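Local coordinates for protein putative fimbriae assembly chaperone (Salmonella typhimurium, PDB 2CO7) that probably acts as a periplasmic chaperone that helps fimbrial subunits fold and holds them ready for assembly into surface fibres, at residues A57-M62 with D126-R131; S74-V79 with V95-V100; W148-N153 with V170-K175. All coordinates share one frame; numbering follows the deposited sequence. Where two conformers were deposited one is given.

Contact 1 (A57-M62 with D126-R131); sequences APFLVM and DKLIFR. With SO4 (sulfate ion), chain D.
Phe-59 meets Leu-128 and Phe-130 in a small apolar cluster that illustrates how one aromatic ring can serve two neighbours at once, one on a face and one at its rim. Leu-128 places its CD2 methyl over the face of the Phe-59 ring, 4.2 Å from the centroid and 17° off the normal, a CH-pi contact. The methyl lies off-centre, above the side of the ring where Phe-59 CD1 is 4.0 Å away. The second partner is met at the far end of the ring: Phe-59 CZ comes within 3.8 Å of Phe-130 CD1, which lies at the edge of the Phe-59 ring, close to its plane. Both partners occupy alternate positions of strand 116-131, with Ile-129 between them pointing away. Leu-128 and Phe-130 each hold CG anti to the backbone N (chi1 170° and -176°), a shared torsion that carries both side chains across to Phe-59.

Around this first shell, Tyr-23 adds an edge-to-face ring contact to Phe-59, while Ile-78 and Val-48 pack on Leu-128. The backbone of Leu-60 pairs with Val-79, fixing strand 59-68 against strand 73-80. Lys-127 turns its extended chain elsewhere, and its NZ donates to sulfate O2 at 2.9 Å as well as bonding to Asn-166 OD1. The sulfate probably came from the crystallisation liquor.

Leu-128 and Phe-130 thus turn carbon toward Phe-59 in the interior of the immunoglobulin-like domain, with no hydrogen bond across, while Lys-127, one residue before Leu-128, takes polar partners: it pairs its ammonium with the sulfate and donates a hydrogen bond to the backbone of the chain of another protein, consistent with the lysine that helps anchor a bound subunit in PapD-like chaperones.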
loop_
_atom_site.group_PDB
_atom_site.type_symbol
_atom_site.label_atom_id
_atom_site.label_comp_id
_atom_site.label_asym_id
_atom_site.label_seq_id
_atom_site.Cartn_x
_atom_site.Cartn_y
_atom_site.Cartn_z
ATOM N N ALA B 57 -10.447 12.470 -6.557
ATOM C CA ALA B 57 -9.650 13.615 -6.100
ATOM C C ALA B 57 -9.445 14.557 -7.281
ATOM O O ALA B 57 -9.469 14.103 -8.442
ATOM C CB ALA B 57 -8.298 13.144 -5.568
ATOM N N PRO B 58 -9.288 15.868 -7.003
ATOM C CA PRO B 58 -9.245 16.869 -8.074
ATOM C C PRO B 58 -7.840 16.944 -8.668
ATOM O O PRO B 58 -7.237 18.040 -8.716
ATOM C CB PRO B 58 -9.587 18.169 -7.331
ATOM C CG PRO B 58 -9.055 17.964 -5.951
ATOM C CD PRO B 58 -9.192 16.483 -5.658
ATOM N N PHE B 59 -7.303 15.788 -9.062
ATOM C CA PHE B 59 -5.988 15.762 -9.706
ATOM C C PHE B 59 -6.034 14.870 -10.910
ATOM O O PHE B 59 -6.823 13.934 -10.950
ATOM C CB PHE B 59 -4.928 15.219 -8.775
ATOM C CG PHE B 59 -4.646 16.100 -7.594
ATOM C CD1 PHE B 59 -3.532 16.946 -7.602
ATOM C CD2 PHE B 59 -5.488 16.086 -6.480
ATOM C CE1 PHE B 59 -3.249 17.784 -6.507
ATOM C CE2 PHE B 59 -5.231 16.930 -5.374
ATOM C CZ PHE B 59 -4.097 17.773 -5.397
ATOM N N LEU B 60 -5.152 15.139 -11.867
ATOM C CA LEU B 60 -5.024 14.302 -13.032
ATOM C C LEU B 60 -3.571 13.890 -13.137
ATOM O O LEU B 60 -2.673 14.668 -12.825
ATOM C CB LEU B 60 -5.477 15.053 -14.271
ATOM C CG LEU B 60 -6.920 14.894 -14.784
ATOM C CD1 LEU B 60 -7.888 14.425 -13.760
ATOM C CD2 LEU B 60 -7.441 16.187 -15.466
ATOM N N VAL B 61 -3.355 12.637 -13.509
ATOM C CA VAL B 61 -2.016 12.147 -13.797
ATOM C C VAL B 61 -1.899 11.909 -15.285
ATOM O O VAL B 61 -2.792 11.314 -15.911
ATOM C CB VAL B 61 -1.649 10.840 -13.019
ATOM C CG1 VAL B 61 -0.172 10.442 -13.308
ATOM C CG2 VAL B 61 -1.829 11.026 -11.555
ATOM N N MET B 62 -0.782 12.384 -15.839
ATOM C CA MET B 62 -0.503 12.341 -17.282
ATOM C C MET B 62 0.823 11.644 -17.566
ATOM O O MET B 62 1.866 12.082 -17.058
ATOM C CB MET B 62 -0.385 13.757 -17.857
ATOM C CG MET B 62 -1.695 14.486 -18.154
ATOM S SD MET B 62 -1.435 16.259 -18.305
ATOM C CE MET B 62 -1.107 16.615 -16.583
ATOM N N ASP B 126 1.306 5.903 -3.525
ATOM C CA ASP B 126 2.034 6.867 -2.667
ATOM C C ASP B 126 1.060 7.899 -2.156
ATOM O O ASP B 126 0.135 8.305 -2.866
ATOM C CB ASP B 126 3.065 7.681 -3.473
ATOM C CG ASP B 126 4.365 6.941 -3.752
ATOM O OD1 ASP B 126 5.229 7.634 -4.304
ATOM O OD2 ASP B 126 4.545 5.756 -3.426
ATOM N N LYS B 127 1.309 8.395 -0.944
ATOM C CA LYS B 127 0.632 9.612 -0.521
ATOM C C LYS B 127 1.002 10.777 -1.424
ATOM O O LYS B 127 2.193 11.009 -1.727
ATOM C CB LYS B 127 0.956 9.938 0.944
ATOM C CG LYS B 127 0.533 8.831 1.883
ATOM C CD LYS B 127 1.035 9.065 3.310
ATOM C CE LYS B 127 0.597 7.873 4.189
ATOM N NZ LYS B 127 1.322 7.833 5.513
ATOM N N LEU B 128 -0.049 11.477 -1.857
ATOM C CA LEU B 128 0.081 12.727 -2.598
ATOM C C LEU B 128 -0.512 13.806 -1.682
ATOM O O LEU B 128 -1.746 13.907 -1.488
ATOM C CB LEU B 128 -0.678 12.650 -3.923
ATOM C CG LEU B 128 -0.825 13.978 -4.674
ATOM C CD1 LEU B 128 0.609 14.451 -5.086
ATOM C CD2 LEU B 128 -1.693 13.789 -5.930
ATOM N N ILE B 129 0.367 14.601 -1.114
ATOM C CA ILE B 129 -0.030 15.496 -0.019
ATOM C C ILE B 129 -0.082 16.901 -0.525
ATOM O O ILE B 129 0.962 17.480 -0.896
ATOM C CB ILE B 129 0.861 15.345 1.248
ATOM C CG1 ILE B 129 0.868 13.870 1.739
ATOM C CG2 ILE B 129 0.368 16.258 2.420
ATOM C CD1 ILE B 129 1.959 13.525 2.838
ATOM N N PHE B 130 -1.304 17.454 -0.501
ATOM C CA PHE B 130 -1.505 18.811 -0.960
ATOM C C PHE B 130 -1.252 19.831 0.157
ATOM O O PHE B 130 -1.901 19.763 1.183
ATOM C CB PHE B 130 -2.902 18.979 -1.572
ATOM C CG PHE B 130 -3.130 20.340 -2.143
ATOM C CD1 PHE B 130 -2.621 20.669 -3.406
ATOM C CD2 PHE B 130 -3.865 21.291 -1.431
ATOM C CE1 PHE B 130 -2.863 21.989 -3.967
ATOM C CE2 PHE B 130 -4.113 22.569 -1.962
ATOM C CZ PHE B 130 -3.603 22.918 -3.234
ATOM N N ARG B 131 -0.329 20.760 -0.066
ATOM C CA ARG B 131 0.049 21.763 0.938
ATOM C C ARG B 131 -0.289 23.187 0.438
ATOM O O ARG B 131 0.402 23.759 -0.469
ATOM C CB ARG B 131 1.535 21.616 1.297
ATOM C CG ARG B 131 1.977 22.511 2.490
ATOM C CD ARG B 131 3.376 22.218 2.884
ATOM N NE ARG B 131 3.497 20.811 3.315
ATOM C CZ ARG B 131 4.640 20.159 3.447
ATOM N NH1 ARG B 131 5.815 20.766 3.202
ATOM N NH2 ARG B 131 4.609 18.892 3.827
HETATM S S SO4 D . 0.619 4.848 7.756
HETATM O O1 SO4 D . 1.215 3.500 7.792
HETATM O O2 SO4 D . 0.358 5.232 6.375
HETATM O O3 SO4 D . -0.610 4.744 8.539
HETATM O O4 SO4 D . 1.455 5.826 8.474
#

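Contact 2 (S74-V79 with V95-V100); sequences SQLRIV and VCIKAV
Leu-76 and Ile-97 touch across the interior of the immunoglobulin-like N-terminal domain, where a beta sandwich is closed by side chains and not by backbone pairing. Leu-76 CA and Ile-97 CA are 10.0 Å apart, Ile-78 CA and Val-95 CA 8.8 Å, and no hydrogen bond joins the two segments. Leu-76 meets Ile-97 tip to tip, its CD1 only 3.4 Å from Ile-97 CD1, tighter than usual van der Waals contact. Val-61 and Phe-66 of strand 59-68 pack beside Leu-76, and Val-14 and Leu-16 of strand 10-16 beside Ile-97.

Past Arg-77, whose backbone pairs with Met-62, the next inward side chain is Ile-78. Its partner is Val-95, two residues before Ile-97, as expected when successive inward positions of one strand are matched by successive inward positions of the other in reverse order. Between Val-95 and Ile-97, Cys-96 faces the other way and forms the disulfide with Cys-125, tying strand 91-100 to strand 116-131. Of the two Val-95 branches, CG2, anti to the backbone N, is the one that meets Ile-78 CD1, at 4.0 Å.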
loop_
_atom_site.group_PDB
_atom_site.type_symbol
_atom_site.label_atom_id
_atom_site.label_comp_id
_atom_site.label_asym_id
_atom_site.label_seq_id
_atom_site.Cartn_x
_atom_site.Cartn_y
_atom_site.Cartn_z
ATOM N N SER B 74 10.208 6.493 -16.998
ATOM C CA SER B 74 9.359 7.559 -17.505
ATOM C C SER B 74 8.972 8.466 -16.328
ATOM O O SER B 74 9.174 8.101 -15.169
ATOM C CB SER B 74 8.081 6.980 -18.093
ATOM O OG SER B 74 7.453 7.984 -18.876
ATOM N N GLN B 75 8.401 9.623 -16.652
ATOM C CA GLN B 75 7.896 10.546 -15.646
ATOM C C GLN B 75 6.400 10.710 -15.798
ATOM O O GLN B 75 5.870 10.795 -16.919
ATOM C CB GLN B 75 8.567 11.922 -15.791
ATOM C CG GLN B 75 10.069 11.918 -15.690
ATOM C CD GLN B 75 10.605 11.811 -14.255
ATOM O OE1 GLN B 75 11.806 11.588 -14.064
ATOM N NE2 GLN B 75 9.735 11.969 -13.255
ATOM N N LEU B 76 5.707 10.754 -14.676
ATOM C CA LEU B 76 4.314 11.083 -14.696
ATOM C C LEU B 76 4.205 12.496 -14.218
ATOM O O LEU B 76 4.910 12.871 -13.292
ATOM C CB LEU B 76 3.581 10.183 -13.744
ATOM C CG LEU B 76 3.854 8.700 -13.942
ATOM C CD1 LEU B 76 3.073 7.946 -12.903
ATOM C CD2 LEU B 76 3.482 8.281 -15.383
ATOM N N ARG B 77 3.325 13.274 -14.836
ATOM C CA ARG B 77 3.029 14.611 -14.375
ATOM C C ARG B 77 1.717 14.576 -13.603
ATOM O O ARG B 77 0.719 14.058 -14.102
ATOM C CB ARG B 77 2.846 15.502 -15.605
ATOM C CG ARG B 77 2.230 16.863 -15.327
ATOM C CD ARG B 77 3.272 17.912 -14.936
ATOM N NE ARG B 77 2.807 19.242 -15.330
ATOM C CZ ARG B 77 3.216 20.380 -14.770
ATOM N NH1 ARG B 77 4.111 20.357 -13.786
ATOM N NH2 ARG B 77 2.734 21.543 -15.198
ATOM N N ILE B 78 1.692 15.193 -12.430
ATOM C CA ILE B 78 0.473 15.246 -11.612
ATOM C C ILE B 78 0.049 16.713 -11.490
ATOM O O ILE B 78 0.860 17.531 -11.112
ATOM C CB ILE B 78 0.747 14.697 -10.191
ATOM C CG1 ILE B 78 1.277 13.252 -10.240
ATOM C CG2 ILE B 78 -0.531 14.830 -9.339
ATOM C CD1 ILE B 78 1.947 12.761 -8.949
ATOM N N VAL B 79 -1.208 17.043 -11.805
ATOM C CA VAL B 79 -1.632 18.454 -11.816
ATOM C C VAL B 79 -2.993 18.565 -11.125
ATOM O O VAL B 79 -3.866 17.716 -11.337
ATOM C CB VAL B 79 -1.656 19.065 -13.272
ATOM C CG1 VAL B 79 -0.273 19.076 -13.919
ATOM C CG2 VAL B 79 -2.622 18.310 -14.176
ATOM N N VAL B 95 -1.728 8.601 -5.000
ATOM C CA VAL B 95 -1.402 8.419 -6.418
ATOM C C VAL B 95 -0.966 6.949 -6.550
ATOM O O VAL B 95 -0.015 6.524 -5.920
ATOM C CB VAL B 95 -0.369 9.489 -6.943
ATOM C CG1 VAL B 95 0.994 9.471 -6.191
ATOM C CG2 VAL B 95 -0.139 9.331 -8.438
ATOM N N CYS B 96 -1.697 6.214 -7.389
ATOM C CA CYS B 96 -1.547 4.773 -7.521
ATOM C C CYS B 96 -1.130 4.426 -8.943
ATOM O O CYS B 96 -1.603 5.023 -9.908
ATOM C CB CYS B 96 -2.869 4.105 -7.235
ATOM S SG CYS B 96 -3.406 4.213 -5.512
ATOM N N ILE B 97 -0.242 3.456 -9.032
ATOM C CA ILE B 97 0.330 3.002 -10.289
ATOM C C ILE B 97 -0.009 1.534 -10.363
ATOM O O ILE B 97 0.457 0.773 -9.506
ATOM C CB ILE B 97 1.892 3.135 -10.241
ATOM C CG1 ILE B 97 2.348 4.586 -10.055
ATOM C CG2 ILE B 97 2.573 2.463 -11.454
ATOM C CD1 ILE B 97 1.680 5.562 -10.928
ATOM N N LYS B 98 -0.848 1.163 -11.333
ATOM C CA LYS B 98 -1.197 -0.242 -11.589
ATOM C C LYS B 98 -0.339 -0.753 -12.734
ATOM O O LYS B 98 -0.322 -0.148 -13.824
ATOM C CB LYS B 98 -2.666 -0.391 -12.004
ATOM C CG LYS B 98 -3.081 -1.867 -12.233
ATOM C CD LYS B 98 -4.507 -2.019 -12.787
ATOM C CE LYS B 98 -5.541 -1.376 -11.859
ATOM N NZ LYS B 98 -5.675 -2.188 -10.603
ATOM N N ALA B 99 0.334 -1.878 -12.493
ATOM C CA ALA B 99 1.253 -2.447 -13.493
ATOM C C ALA B 99 0.776 -3.855 -13.805
ATOM O O ALA B 99 0.476 -4.647 -12.908
ATOM C CB ALA B 99 2.694 -2.442 -12.991
ATOM N N VAL B 100 0.719 -4.146 -15.096
ATOM C CA VAL B 100 0.119 -5.368 -15.613
ATOM C C VAL B 100 1.070 -5.995 -16.653
ATOM O O VAL B 100 1.370 -5.368 -17.671
ATOM C CB VAL B 100 -1.277 -5.051 -16.225
ATOM C CG1 VAL B 100 -1.859 -6.244 -16.885
ATOM C CG2 VAL B 100 -2.226 -4.503 -15.124
#

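Contact 3 (W148-N153 with V170-K175); sequences WVETGN and VTVGGK
Trp-148 and Val-170 form the deeper of two side-chain pairs that bring strand 147-151 up to strand 170-172 in the smaller, C-terminal domain, an example of a sandwich whose packing thins toward its loops. The far corner of the indole, CH2, lies 4.2 Å from Val-170 CG1, the two side chains meeting at a slant. CG of Trp-148 stands beside the backbone N (chi1 -58°), which carries the indole toward strand 170-172, and it is CH2, at the benzene end, that makes the contact. Rings crowd in from other strands: Trp-203 meets Trp-148 with planes at about 45° and Tyr-218 at about 55°, while Leu-155 and Val-157 of the neighbouring strand 154-159 press on it as well. Trp-203 also touches Val-170, so the valine and the indole share a neighbour.

Two residues further along, the packing changes character. Glu-150 and Val-172 approach from opposite directions, and Glu-150 OE1 stops 3.7 Å from Val-172 CG1, a van der Waals contact between a carboxylate oxygen and a methyl. Glu-150 is partly exposed, and its extended chain passes Ile-201 and Leu-155. Beyond Val-172 the strand ends in a type I' turn through Gly-173 and Gly-174, both with positive phi, closed by Val-172 N to Lys-175 O at 2.8 Å and Lys-175 N to Val-172 O at 2.9 Å. The two glycines of the turn are exposed.

Chemically, the inner pair is a purely apolar contact within an aromatic cluster, whereas the outer pair sets carboxylate against hydrocarbon. Toward the Val-172 methyl the carboxylate contributes OE1 only as a van der Waals neighbour, while its second oxygen, OE2, has a weak hydrogen bond from Gly-199 N.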
loop_
_atom_site.group_PDB
_atom_site.type_symbol
_atom_site.label_atom_id
_atom_site.label_comp_id
_atom_site.label_asym_id
_atom_site.label_seq_id
_atom_site.Cartn_x
_atom_site.Cartn_y
_atom_site.Cartn_z
ATOM N N TRP B 148 0.808 13.771 23.769
ATOM C CA TRP B 148 0.573 12.358 24.014
ATOM C C TRP B 148 -0.111 12.187 25.348
ATOM O O TRP B 148 0.179 12.898 26.333
ATOM C CB TRP B 148 1.891 11.552 23.942
ATOM C CG TRP B 148 2.641 11.683 22.604
ATOM C CD1 TRP B 148 3.415 12.740 22.190
ATOM C CD2 TRP B 148 2.687 10.716 21.538
ATOM N NE1 TRP B 148 3.928 12.491 20.936
ATOM C CE2 TRP B 148 3.499 11.257 20.513
ATOM C CE3 TRP B 148 2.125 9.438 21.356
ATOM C CZ2 TRP B 148 3.777 10.563 19.325
ATOM C CZ3 TRP B 148 2.398 8.750 20.175
ATOM C CH2 TRP B 148 3.201 9.325 19.167
ATOM N N VAL B 149 -1.053 11.258 25.388
ATOM C CA VAL B 149 -1.778 10.965 26.607
ATOM C C VAL B 149 -1.777 9.448 26.706
ATOM O O VAL B 149 -2.040 8.765 25.718
ATOM C CB VAL B 149 -3.222 11.530 26.552
ATOM C CG1 VAL B 149 -3.947 11.312 27.871
ATOM C CG2 VAL B 149 -3.207 13.007 26.205
ATOM N N GLU B 150 -1.441 8.929 27.882
ATOM C CA GLU B 150 -1.493 7.483 28.134
ATOM C C GLU B 150 -2.496 7.217 29.242
ATOM O O GLU B 150 -2.357 7.763 30.328
ATOM C CB GLU B 150 -0.116 6.934 28.546
ATOM C CG GLU B 150 1.013 7.283 27.564
ATOM C CD GLU B 150 2.385 6.788 28.016
ATOM O OE1 GLU B 150 3.366 7.031 27.295
ATOM O OE2 GLU B 150 2.483 6.161 29.081
ATOM N N THR B 151 -3.524 6.423 28.948
ATOM C CA THR B 151 -4.397 5.899 29.998
ATOM C C THR B 151 -4.555 4.409 29.780
ATOM O O THR B 151 -4.958 3.979 28.693
ATOM C CB THR B 151 -5.806 6.553 30.060
ATOM O OG1 THR B 151 -6.815 5.570 29.790
ATOM C CG2 THR B 151 -5.945 7.737 29.115
ATOM N N GLY B 152 -4.248 3.637 30.823
ATOM C CA GLY B 152 -4.229 2.182 30.738
ATOM C C GLY B 152 -3.384 1.749 29.560
ATOM O O GLY B 152 -2.248 2.219 29.384
ATOM N N ASN B 153 -3.952 0.874 28.737
ATOM C CA ASN B 153 -3.249 0.376 27.560
ATOM C C ASN B 153 -3.387 1.308 26.354
ATOM O O ASN B 153 -2.887 1.012 25.269
ATOM C CB ASN B 153 -3.714 -1.047 27.217
ATOM C CG ASN B 153 -2.633 -1.868 26.503
ATOM O OD1 ASN B 153 -2.947 -2.781 25.730
ATOM N ND2 ASN B 153 -1.359 -1.549 26.764
ATOM N N VAL B 170 8.335 4.965 16.378
ATOM C CA VAL B 170 7.714 5.302 17.679
ATOM C C VAL B 170 8.021 4.276 18.810
ATOM O O VAL B 170 7.823 3.074 18.627
ATOM C CB VAL B 170 6.159 5.441 17.555
ATOM C CG1 VAL B 170 5.561 5.880 18.869
ATOM C CG2 VAL B 170 5.759 6.413 16.443
ATOM N N THR B 171 8.475 4.749 19.975
ATOM C CA THR B 171 8.665 3.879 21.139
ATOM C C THR B 171 8.062 4.465 22.411
ATOM O O THR B 171 7.987 5.682 22.562
ATOM C CB THR B 171 10.164 3.562 21.430
ATOM O OG1 THR B 171 10.918 4.788 21.540
ATOM C CG2 THR B 171 10.749 2.667 20.329
ATOM N N VAL B 172 7.619 3.590 23.306
ATOM C CA VAL B 172 7.097 3.989 24.610
ATOM C C VAL B 172 7.892 3.250 25.683
ATOM O O VAL B 172 7.893 2.021 25.732
ATOM C CB VAL B 172 5.564 3.723 24.730
ATOM C CG1 VAL B 172 5.076 3.953 26.157
ATOM C CG2 VAL B 172 4.802 4.622 23.738
ATOM N N GLY B 173 8.576 4.014 26.535
ATOM C CA GLY B 173 9.575 3.458 27.444
ATOM C C GLY B 173 10.502 2.479 26.736
ATOM O O GLY B 173 10.823 1.410 27.270
ATOM N N GLY B 174 10.923 2.845 25.530
ATOM C CA GLY B 174 11.818 2.022 24.724
ATOM C C GLY B 174 11.190 0.874 23.951
ATOM O O GLY B 174 11.856 0.280 23.105
ATOM N N LYS B 175 9.933 0.542 24.251
ATOM C CA LYS B 175 9.222 -0.542 23.564
ATOM C C LYS B 175 8.633 0.007 22.263
ATOM O O LYS B 175 7.909 1.009 22.306
ATOM C CB LYS B 175 8.084 -1.123 24.432
ATOM C CG LYS B 175 8.344 -1.194 25.960
ATOM C CD LYS B 175 8.883 -2.536 26.444
ATOM C CE LYS B 175 9.330 -2.446 27.909
ATOM N NZ LYS B 175 8.382 -1.625 28.734
#

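Contacts 1 and 2 belong to one N-terminal domain, their centres about 10 Å apart, and they interlock: strand 59-68 lies beside strand 73-80, and strand 116-131 beside strand 91-100, joined by probable hydrogen bonds from Met-62 N to Arg-77 O and from Asp-126 N to Val-95 O. Along the chain contact 2 is nested inside the loop closed by contact 1. Contact 3 follows both in sequence and sits in the other domain, its centre about 34 Å from that of contact 1 and about 38 Å from that of contact 2, with no touch to either. The layout fits the two-domain build of PapD-like chaperones, in which each domain keeps its own core.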